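Local coordinates for protein pyridoxamine 5-phosphate-dependent dehydrase (Escherichia coli, PDB 3B8X) that removes the C3'-hydroxyl group from GDP-4-keto-6-deoxy-D-mannose by a pyridoxal phosphate-dependent transamination-deoxygenation, a step in making the L-colitose of the O-antigen, at residues B[53-58]-B[213-218]; B[67-72]-B[179-184]; B[41-46]-B[199-204]. The protein carries 1 engineered substitution. One frame throughout, in Å; residues are numbered along the deposited sequence. Where two conformers were deposited one is given.

Contact 1: B[53-58]-B[213-218]; sequences VMVSSG and CIRAHG. With G4M ([(2R,3S,4R,5R)-5-(2-amino-6-oxo-1,6-dihydro-9H-purin-9-yl)-3,4-dihydroxytetrahydrofuran-2-yl]methyl (2R,3S,4S,5S,6R)-3,4-dihydroxy-5-[({3-hydroxy-2-methyl-5-[(phosphonooxy)methyl]pyridin-4-yl}methyl)amino]-6-methyltetrahydro-2H-pyran-2-yl dihydrogen diphosphate), chain O.
Arg-215 reaches across to strand 51-55, meeting Val-53 and Met-54 with its guanidinium and Val-55 with its stem. Its CG stands anti to the backbone N (chi1 173°) and the chain bends at chi3 (57°), which turns the flat group edge-on to the Met-54 carbonyl. NH1 gives a nearly straight hydrogen bond to Met-54 O (2.9 Å, 163° at the hydrogen), lying in the carbonyl plane on a lone pair. Val-53 CG1 sits over one face of the guanidinium, 3.4 Å from Arg-215 NH1. Val-55 CG1 instead meets the aliphatic stem, 3.9 Å from Arg-215 CD. Glu-40 holds the charge through a salt bridge to NH1 and also accepts from Met-54 N, so this carboxylate ties the strand to the arginine. Just past the strand, Gly-58 N donates to phosphate oxygen OP2 of G4M (2.8 Å) at the start of helix 58-68, where Ser-57 is the N-cap. On the other segment, His-217 touches a second G4M. The buried contact thus joins strand 51-55, outermost of the sheet within this chain, to the segment around Arg-215 that continues from helix 205-214, with helix 58-68 packing on both Val-55 and Arg-215 and helix 34-47 on Met-54.

Contact 2: B[67-72]-B[179-184]; sequences AALFFT and GLMGTF
Leu-69 and Met-181, whose CA atoms come closest between the segments at 10.0 Å, face each other from a type I turn running from Ala-68 to Phe-71 and from the segment that runs into strand 181-185. Side chains alone bridge this gap. Leu-69 and Met-181 reach toward each other tip to tip, and Leu-69 CD2 lies 3.7 Å from Met-181 CE. Met-181 gets there with an extended middle and a bend at the sulfur (chi3 -73°), which brings its methyl up to both CD2 and CG of the leucine, the latter at 3.9 Å. The same Leu-69 branch meets Leu-180: CD2 to Leu-180 CD2 is 3.7 Å, but here the two side chains run past each other in opposite directions. CG of Leu-180 stands anti to its own nitrogen (chi1 163°), which brings CD2 to Leu-69. One methyl of Leu-69 therefore serves two partners, and nothing polar crosses between the segments. Leu-159 of the adjoining strand touches both Leu-69 and Met-181, while Met-65 and Ile-207 bring helices 58-68 and 205-214 onto the methionine. Apolar packing of this sort, helices against a mainly parallel central sheet, belongs to the large domain of the aspartate aminotransferase fold (fold type I); helices 58-68 and 205-214 lie on the sheet face that carries Met-181.

Contact 3: B[41-46]-B[199-204]; sequences TQFAKT and CIVTDD. With NA (sodium ion), chain N.
Gln-42 O, one residue before the Phe-43 that meets Cys-199 and Val-201, is gripped twice by Thr-46: the hydroxyl OG1 bonds it at 2.7 Å and the backbone N at 2.8 Å, from opposite faces of the carbonyl plane. The next residue carries the contact. With CG anti to the backbone N (chi1 -159°), the Phe-43 ring is sent toward the strand, where, in the conformer given, Cys-199 SG lies over its face, 3.8 Å from the ring centroid and 15° off the normal. Cys-199 CB adds a CH-pi contact to the same ring, so sulfur and methylene share its surface. Val-201 comes at the rim instead: its CG1, near the ring plane, is 3.6 Å from Phe-43 CE2, and the two side chains cross at about a right angle. Phe-184 meets the ring edge-to-face. Where the strand ends, Thr-202 OG1 accepts from Asp-204 N in an ST turn. Asp-203 OD2 binds a sodium ion at 2.7 Å, together with four waters and the carbonyl oxygen of Thr-177; Asp-204 caps the following helix. Between these two segments the attraction is thus apolar packing, with a sulfur-aromatic part in this conformer, and no hydrogen bond crosses; the polar bonds lie within the helix, at Gln-42 O, or at the strand end, at Thr-202 and Asp-203.

All three contacts are buried, though Leu-180 of contact 2 is partly exposed, and they share one mixed sheet through strands 51-55, 198-202 and 181-185, which lie side by side. Contacts 1 and 3 alternate along the chain: helix 34-47 leads into strand 51-55, and strand 198-202 into helix 205-214. Between them Val-53 N probably bonds Ile-200 O; contacts 2 and 3 are likewise joined by probable bonds, Phe-184 N to Cys-199 O and Leu-180 O to Thr-202 OG1. Contact 1, whose segment 53-58 runs on to the G4M phosphate, uses a buried arginine; contact 2 is wholly aliphatic and thioether; contact 3 sets an aromatic ring against a thiol and a valine. Ile-214 of contact 1 also packs on Ala-67 and Phe-71 of contact 2.

Contact 1: B[53-58]-B[213-218]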
loop_
_atom_site.group_PDB
_atom_site.type_symbol
_atom_site.label_atom_id
_atom_site.label_comp_id
_atom_site.label_asym_id
_atom_site.label_seq_id
_atom_site.Cartn_x
_atom_site.Cartn_y
_atom_site.Cartn_z
ATOM N N VAL B 53 5.231 14.072 -2.595
ATOM C CA VAL B 53 4.171 13.342 -1.875
ATOM C C VAL B 53 4.773 12.061 -1.338
ATOM O O VAL B 53 5.070 11.172 -2.114
ATOM C CB VAL B 53 2.956 12.921 -2.703
ATOM C CG1 VAL B 53 1.986 12.161 -1.806
ATOM C CG2 VAL B 53 2.206 14.129 -3.325
ATOM N N MET B 54 4.902 11.961 -0.020
ATOM C CA MET B 54 5.429 10.760 0.632
ATOM C C MET B 54 4.388 9.657 0.768
ATOM O O MET B 54 3.239 9.934 1.073
ATOM C CB MET B 54 5.893 11.071 2.025
ATOM C CG MET B 54 6.727 9.903 2.636
ATOM S SD MET B 54 7.141 10.263 4.374
ATOM C CE MET B 54 8.438 9.067 4.771
ATOM N N VAL B 55 4.793 8.426 0.517
ATOM C CA VAL B 55 3.869 7.301 0.546
ATOM C C VAL B 55 4.512 6.142 1.262
ATOM O O VAL B 55 5.661 6.194 1.687
ATOM C CB VAL B 55 3.384 6.850 -0.869
ATOM C CG1 VAL B 55 2.430 7.911 -1.454
ATOM C CG2 VAL B 55 4.546 6.644 -1.790
ATOM N N SER B 56 3.738 5.101 1.450
ATOM C CA SER B 56 4.225 3.979 2.214
ATOM C C SER B 56 5.490 3.282 1.718
ATOM O O SER B 56 6.174 2.697 2.535
ATOM C CB SER B 56 3.061 3.012 2.470
ATOM O OG SER B 56 2.671 2.336 1.263
ATOM N N SER B 57 5.792 3.267 0.418
ATOM C CA SER B 57 7.012 2.594 -0.089
ATOM C C SER B 57 7.256 3.081 -1.516
ATOM O O SER B 57 6.419 3.796 -2.089
ATOM C CB SER B 57 6.890 1.056 -0.101
ATOM O OG SER B 57 5.818 0.671 -0.949
ATOM N N GLY B 58 8.427 2.770 -2.052
ATOM C CA GLY B 58 8.720 3.160 -3.425
ATOM C C GLY B 58 7.766 2.375 -4.360
ATOM O O GLY B 58 7.457 2.831 -5.455
ATOM N N CYS B 213 -5.037 13.110 -3.135
ATOM C CA CYS B 213 -6.343 12.462 -3.003
ATOM C C CYS B 213 -6.262 10.930 -2.993
ATOM O O CYS B 213 -6.852 10.267 -2.144
ATOM C CB CYS B 213 -7.213 12.915 -4.185
ATOM S SG CYS B 213 -8.867 12.141 -4.307
ATOM N N ILE B 214 -5.542 10.361 -3.969
ATOM C CA ILE B 214 -5.473 8.911 -4.070
ATOM C C ILE B 214 -4.571 8.215 -3.050
ATOM O O ILE B 214 -4.647 6.973 -2.872
ATOM C CB ILE B 214 -5.244 8.449 -5.484
ATOM C CG1 ILE B 214 -3.902 8.996 -5.999
ATOM C CG2 ILE B 214 -6.450 8.774 -6.332
ATOM C CD1 ILE B 214 -3.526 8.363 -7.355
ATOM N N ARG B 215 -3.701 9.008 -2.405
ATOM C CA ARG B 215 -2.821 8.439 -1.376
ATOM C C ARG B 215 -3.684 8.065 -0.202
ATOM O O ARG B 215 -3.316 7.221 0.595
ATOM C CB ARG B 215 -1.875 9.481 -0.745
ATOM C CG ARG B 215 -1.087 8.903 0.430
ATOM C CD ARG B 215 -0.005 9.897 0.835
ATOM N NE ARG B 215 -0.561 11.220 1.182
ATOM C CZ ARG B 215 0.168 12.281 1.530
ATOM N NH1 ARG B 215 1.501 12.225 1.511
ATOM N NH2 ARG B 215 -0.440 13.420 1.858
ATOM N N ALA B 216 -4.808 8.764 -0.042
ATOM C CA ALA B 216 -5.579 8.520 1.166
ATOM C C ALA B 216 -7.074 8.418 0.952
ATOM O O ALA B 216 -7.786 9.410 1.073
ATOM C CB ALA B 216 -5.298 9.615 2.205
ATOM N N HIS B 217 -7.526 7.210 0.664
ATOM C CA HIS B 217 -8.940 6.915 0.526
ATOM C C HIS B 217 -9.718 7.557 -0.594
ATOM O O HIS B 217 -10.917 7.287 -0.709
ATOM C CB HIS B 217 -9.664 7.208 1.850
ATOM C CG HIS B 217 -9.007 6.591 3.042
ATOM N ND1 HIS B 217 -9.063 5.231 3.284
ATOM C CD2 HIS B 217 -8.313 7.139 4.076
ATOM C CE1 HIS B 217 -8.444 4.973 4.424
ATOM N NE2 HIS B 217 -7.971 6.108 4.921
ATOM N N GLY B 218 -9.083 8.400 -1.396
ATOM C CA GLY B 218 -9.774 9.067 -2.484
ATOM C C GLY B 218 -10.673 10.178 -1.959
ATOM O O GLY B 218 -11.589 10.622 -2.621
HETATM O OP3 G4M O . 11.287 -1.412 -1.856
HETATM P PL G4M O . 10.320 -0.235 -2.295
HETATM O OP1 G4M O . 8.762 -0.686 -2.351
HETATM O OP2 G4M O . 10.479 0.983 -1.258
HETATM O OP4 G4M O . 10.825 0.353 -3.728
HETATM C C5B G4M O . 10.436 -0.550 -4.723
HETATM C C5L G4M O . 11.333 -0.338 -5.882
HETATM C C6L G4M O . 10.846 0.323 -7.002
HETATM N N1L G4M O . 11.612 0.464 -8.059
HETATM C C2L G4M O . 12.845 0.011 -8.127
HETATM C C2A G4M O . 13.645 0.162 -9.399
HETATM C C3L G4M O . 13.444 -0.628 -7.045
HETATM O O3L G4M O . 14.688 -1.131 -7.201
HETATM C C4L G4M O . 12.662 -0.782 -5.856
HETATM C C4A G4M O . 13.164 -1.431 -4.719
HETATM N N4A G4M O . 14.339 -1.984 -4.766
HETATM C C4G G4M O . 14.883 -2.543 -3.579
HETATM C C5G G4M O . 15.754 -3.740 -3.875
HETATM C C6G G4M O . 16.772 -3.411 -4.967
HETATM O O5G G4M O . 16.463 -3.892 -2.650
HETATM C C3G G4M O . 13.782 -3.019 -2.616
HETATM O O3G G4M O . 13.698 -2.072 -1.558
HETATM C C2G G4M O . 14.182 -4.394 -2.007
HETATM O O2G G4M O . 13.403 -4.710 -0.849
HETATM C C1G G4M O . 15.640 -4.400 -1.610
HETATM O O1G G4M O . 16.011 -5.770 -1.533
HETATM P P2 G4M O . 17.014 -6.236 -0.390
HETATM O O3P G4M O . 18.287 -5.242 -0.334
HETATM O O4P G4M O . 17.610 -7.680 -0.829
HETATM O OPP G4M O . 16.091 -6.207 0.932
HETATM P P G4M O . 16.775 -6.912 2.204
HETATM O O1P G4M O . 17.328 -8.426 2.073
HETATM O O2P G4M O . 15.544 -6.884 3.214
HETATM O "O5'" G4M O . 17.772 -5.897 2.893
HETATM C "C5'" G4M O . 19.082 -6.045 2.389
HETATM C "C4'" G4M O . 20.013 -6.179 3.584
HETATM O "O4'" G4M O . 19.614 -5.231 4.619
HETATM C "C3'" G4M O . 19.873 -7.586 4.209
HETATM O "O3'" G4M O . 21.146 -7.915 4.746
HETATM C "C2'" G4M O . 18.815 -7.381 5.315
HETATM O "O2'" G4M O . 19.067 -8.318 6.369
HETATM C "C1'" G4M O . 19.193 -5.982 5.782
HETATM N N9 G4M O . 18.069 -5.311 6.443
HETATM C C8 G4M O . 16.907 -4.935 5.847
HETATM N N7 G4M O . 16.166 -4.326 6.752
HETATM C C4 G4M O . 18.053 -4.903 7.753
HETATM C C5 G4M O . 16.812 -4.257 7.961
HETATM C C6 G4M O . 16.522 -3.704 9.260
HETATM O O6 G4M O . 15.481 -3.123 9.527
HETATM N N3 G4M O . 18.925 -5.009 8.760
HETATM C C2 G4M O . 18.633 -4.514 9.952
HETATM N N1 G4M O . 17.456 -3.865 10.222
HETATM N N2 G4M O . 19.531 -4.654 10.963
#

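Contact 2: B[67-72]-B[179-184]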
loop_
_atom_site.group_PDB
_atom_site.type_symbol
_atom_site.label_atom_id
_atom_site.label_comp_id
_atom_site.label_asym_id
_atom_site.label_seq_id
_atom_site.Cartn_x
_atom_site.Cartn_y
_atom_site.Cartn_z
ATOM N N ALA B 67 -1.350 5.423 -11.619
ATOM C CA ALA B 67 -2.763 5.689 -11.415
ATOM C C ALA B 67 -3.156 7.135 -11.672
ATOM O O ALA B 67 -4.194 7.444 -12.273
ATOM C CB ALA B 67 -3.115 5.311 -10.018
ATOM N N ALA B 68 -2.381 8.056 -11.128
ATOM C CA ALA B 68 -2.735 9.450 -11.314
ATOM C C ALA B 68 -2.978 9.848 -12.765
ATOM O O ALA B 68 -3.793 10.708 -13.018
ATOM C CB ALA B 68 -1.678 10.325 -10.709
ATOM N N LEU B 69 -2.238 9.259 -13.701
ATOM C CA LEU B 69 -2.366 9.596 -15.105
ATOM C C LEU B 69 -3.719 9.251 -15.711
ATOM O O LEU B 69 -4.073 9.719 -16.784
ATOM C CB LEU B 69 -1.249 8.952 -15.919
ATOM C CG LEU B 69 0.147 9.403 -15.500
ATOM C CD1 LEU B 69 1.261 8.522 -16.085
ATOM C CD2 LEU B 69 0.342 10.867 -15.813
ATOM N N PHE B 70 -4.497 8.461 -14.990
ATOM C CA PHE B 70 -5.803 8.058 -15.473
ATOM C C PHE B 70 -6.849 9.026 -14.968
ATOM O O PHE B 70 -7.997 9.007 -15.404
ATOM C CB PHE B 70 -6.129 6.639 -14.989
ATOM C CG PHE B 70 -5.361 5.563 -15.704
ATOM C CD1 PHE B 70 -3.985 5.429 -15.512
ATOM C CD2 PHE B 70 -6.020 4.674 -16.570
ATOM C CE1 PHE B 70 -3.267 4.486 -16.219
ATOM C CE2 PHE B 70 -5.311 3.743 -17.313
ATOM C CZ PHE B 70 -3.936 3.602 -17.103
ATOM N N PHE B 71 -6.439 9.847 -14.012
ATOM C CA PHE B 71 -7.339 10.698 -13.243
ATOM C C PHE B 71 -7.226 12.161 -13.547
ATOM O O PHE B 71 -7.929 12.976 -12.963
ATOM C CB PHE B 71 -7.229 10.414 -11.718
ATOM C CG PHE B 71 -7.433 8.962 -11.362
ATOM C CD1 PHE B 71 -6.541 8.293 -10.555
ATOM C CD2 PHE B 71 -8.496 8.243 -11.882
ATOM C CE1 PHE B 71 -6.740 6.952 -10.272
ATOM C CE2 PHE B 71 -8.673 6.896 -11.635
ATOM C CZ PHE B 71 -7.796 6.245 -10.825
ATOM N N THR B 72 -6.390 12.520 -14.509
ATOM C CA THR B 72 -6.313 13.946 -14.772
ATOM C C THR B 72 -7.597 14.309 -15.533
ATOM O O THR B 72 -8.208 13.449 -16.169
ATOM C CB THR B 72 -5.095 14.225 -15.606
ATOM O OG1 THR B 72 -4.965 13.154 -16.552
ATOM C CG2 THR B 72 -3.850 14.266 -14.678
ATOM N N GLY B 179 11.392 13.640 -15.416
ATOM C CA GLY B 179 10.067 13.169 -15.773
ATOM C C GLY B 179 8.921 14.071 -15.313
ATOM O O GLY B 179 9.097 15.008 -14.515
ATOM N N LEU B 180 7.743 13.791 -15.846
ATOM C CA LEU B 180 6.534 14.477 -15.396
ATOM C C LEU B 180 6.387 14.126 -13.900
ATOM O O LEU B 180 5.945 14.940 -13.064
ATOM C CB LEU B 180 5.345 13.914 -16.176
ATOM C CG LEU B 180 4.010 14.235 -15.530
ATOM C CD1 LEU B 180 3.771 15.759 -15.546
ATOM C CD2 LEU B 180 2.913 13.471 -16.254
ATOM N N MET B 181 6.745 12.878 -13.594
ATOM C CA MET B 181 6.797 12.345 -12.218
ATOM C C MET B 181 8.073 11.567 -12.016
ATOM O O MET B 181 8.613 10.976 -12.970
ATOM C CB MET B 181 5.626 11.412 -11.910
ATOM C CG MET B 181 4.417 12.192 -11.372
ATOM S SD MET B 181 2.955 11.193 -11.115
ATOM C CE MET B 181 2.447 10.927 -12.771
ATOM N N GLY B 182 8.485 11.471 -10.754
ATOM C CA GLY B 182 9.641 10.712 -10.382
ATOM C C GLY B 182 9.410 10.014 -9.052
ATOM O O GLY B 182 8.955 10.623 -8.088
ATOM N N THR B 183 9.799 8.751 -8.970
ATOM C CA THR B 183 9.598 8.028 -7.708
ATOM C C THR B 183 10.885 7.754 -6.951
ATOM O O THR B 183 11.930 7.569 -7.562
ATOM C CB THR B 183 8.798 6.718 -7.905
ATOM O OG1 THR B 183 9.472 5.844 -8.841
ATOM C CG2 THR B 183 7.342 6.989 -8.348
ATOM N N PHE B 184 10.806 7.748 -5.621
ATOM C CA PHE B 184 11.951 7.411 -4.783
ATOM C C PHE B 184 11.527 6.395 -3.723
ATOM O O PHE B 184 10.328 6.229 -3.436
ATOM C CB PHE B 184 12.536 8.627 -4.061
ATOM C CG PHE B 184 12.990 9.707 -4.958
ATOM C CD1 PHE B 184 12.069 10.418 -5.699
ATOM C CD2 PHE B 184 14.320 10.113 -4.958
ATOM C CE1 PHE B 184 12.452 11.475 -6.487
ATOM C CE2 PHE B 184 14.717 11.227 -5.744
ATOM C CZ PHE B 184 13.777 11.881 -6.532
#

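Contact 3: B[41-46]-B[199-204]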
loop_
_atom_site.group_PDB
_atom_site.type_symbol
_atom_site.label_atom_id
_atom_site.label_comp_id
_atom_site.label_asym_id
_atom_site.label_seq_id
_atom_site.Cartn_x
_atom_site.Cartn_y
_atom_site.Cartn_z
ATOM N N THR B 41 8.220 18.929 2.143
ATOM C CA THR B 41 8.694 20.267 1.821
ATOM C C THR B 41 10.203 20.201 1.619
ATOM O O THR B 41 10.747 20.668 0.614
ATOM C CB THR B 41 8.362 21.203 2.982
ATOM O OG1 THR B 41 6.948 21.431 2.996
ATOM C CG2 THR B 41 9.122 22.523 2.866
ATOM N N GLN B 42 10.884 19.544 2.550
ATOM C CA GLN B 42 12.341 19.417 2.425
ATOM C C GLN B 42 12.738 18.553 1.219
ATOM O O GLN B 42 13.765 18.797 0.575
ATOM C CB GLN B 42 12.936 18.848 3.729
ATOM C CG GLN B 42 14.069 19.629 4.317
ATOM C CD GLN B 42 14.105 21.067 3.839
ATOM O OE1 GLN B 42 13.239 21.884 4.194
ATOM N NE2 GLN B 42 15.122 21.389 3.036
ATOM N N PHE B 43 11.939 17.524 0.951
ATOM C CA PHE B 43 12.202 16.570 -0.123
ATOM C C PHE B 43 12.201 17.307 -1.430
ATOM O O PHE B 43 13.201 17.227 -2.138
ATOM C CB PHE B 43 11.214 15.407 -0.084
ATOM C CG PHE B 43 11.692 14.142 -0.807
ATOM C CD1 PHE B 43 12.322 13.097 -0.110
ATOM C CD2 PHE B 43 11.522 14.006 -2.192
ATOM C CE1 PHE B 43 12.734 11.930 -0.781
ATOM C CE2 PHE B 43 11.988 12.857 -2.891
ATOM C CZ PHE B 43 12.560 11.824 -2.186
ATOM N N ALA B 44 11.121 18.042 -1.716
ATOM C CA ALA B 44 10.967 18.786 -2.978
ATOM C C ALA B 44 12.162 19.722 -3.142
ATOM O O ALA B 44 12.796 19.778 -4.193
ATOM C CB ALA B 44 9.684 19.600 -2.964
ATOM N N LYS B 45 12.495 20.420 -2.063
ATOM C CA LYS B 45 13.626 21.335 -2.089
ATOM C C LYS B 45 14.940 20.635 -2.421
ATOM O O LYS B 45 15.748 21.131 -3.233
ATOM C CB LYS B 45 13.762 22.034 -0.739
ATOM C CG LYS B 45 14.933 22.978 -0.564
ATOM C CD LYS B 45 14.536 24.111 0.384
ATOM C CE LYS B 45 15.575 24.384 1.462
ATOM N NZ LYS B 45 15.124 25.493 2.355
ATOM N N THR B 46 15.162 19.498 -1.764
ATOM C CA THR B 46 16.405 18.761 -1.924
ATOM C C THR B 46 16.673 18.425 -3.374
ATOM O O THR B 46 17.786 18.618 -3.842
ATOM C CB THR B 46 16.414 17.485 -1.092
ATOM O OG1 THR B 46 16.305 17.822 0.291
ATOM C CG2 THR B 46 17.699 16.806 -1.305
ATOM N N CYS B 199 8.269 8.152 -2.264
ATOM C CA CYS B 199 7.901 9.536 -2.512
ATOM C C CYS B 199 7.725 9.720 -4.000
ATOM O O CYS B 199 8.453 9.114 -4.782
ATOM C CB CYS B 199 9.036 10.442 -2.061
ATOM S SG CYS B 199 8.495 12.085 -1.531
ATOM N N ILE B 200 6.778 10.568 -4.368
ATOM C CA ILE B 200 6.554 10.901 -5.775
ATOM C C ILE B 200 6.787 12.392 -5.812
ATOM O O ILE B 200 6.259 13.116 -4.984
ATOM C CB ILE B 200 5.097 10.658 -6.274
ATOM C CG1 ILE B 200 4.667 9.215 -5.947
ATOM C CG2 ILE B 200 5.049 10.864 -7.811
ATOM C CD1 ILE B 200 3.675 9.133 -4.754
ATOM N N VAL B 201 7.554 12.847 -6.795
ATOM C CA VAL B 201 7.811 14.262 -6.958
ATOM C C VAL B 201 7.273 14.655 -8.352
ATOM O O VAL B 201 7.216 13.830 -9.269
ATOM C CB VAL B 201 9.335 14.615 -6.830
ATOM C CG1 VAL B 201 9.923 14.006 -5.567
ATOM C CG2 VAL B 201 10.097 14.149 -8.054
ATOM N N THR B 202 6.856 15.913 -8.463
ATOM C CA THR B 202 6.330 16.471 -9.703
ATOM C C THR B 202 6.344 17.990 -9.606
ATOM O O THR B 202 6.613 18.582 -8.532
ATOM C CB THR B 202 4.938 15.896 -10.071
ATOM O OG1 THR B 202 4.465 16.444 -11.308
ATOM C CG2 THR B 202 3.930 16.163 -8.955
ATOM N N ASP B 203 6.155 18.622 -10.764
ATOM C CA ASP B 203 6.120 20.078 -10.822
ATOM C C ASP B 203 4.687 20.437 -11.175
ATOM O O ASP B 203 4.298 21.590 -11.118
ATOM C CB ASP B 203 7.077 20.605 -11.880
ATOM C CG ASP B 203 8.502 20.559 -11.436
ATOM O OD1 ASP B 203 8.804 20.561 -10.205
ATOM O OD2 ASP B 203 9.330 20.540 -12.363
ATOM N N ASP B 204 3.913 19.416 -11.525
ATOM C CA ASP B 204 2.523 19.564 -11.890
ATOM C C ASP B 204 1.561 19.649 -10.706
ATOM O O ASP B 204 1.369 18.682 -9.965
ATOM C CB ASP B 204 2.135 18.416 -12.824
ATOM C CG ASP B 204 0.833 18.682 -13.556
ATOM O OD1 ASP B 204 -0.252 18.700 -12.905
ATOM O OD2 ASP B 204 0.894 18.922 -14.783
HETATM NA NA NA N . 10.973 18.577 -13.081
HETATM O O HOH W 1 9.261 17.525 -14.595
HETATM O O HOH W 2 11.426 19.571 -15.349
HETATM O O HOH W 3 9.950 17.233 -10.948
HETATM O O HOH W 4 12.582 20.016 -11.585
#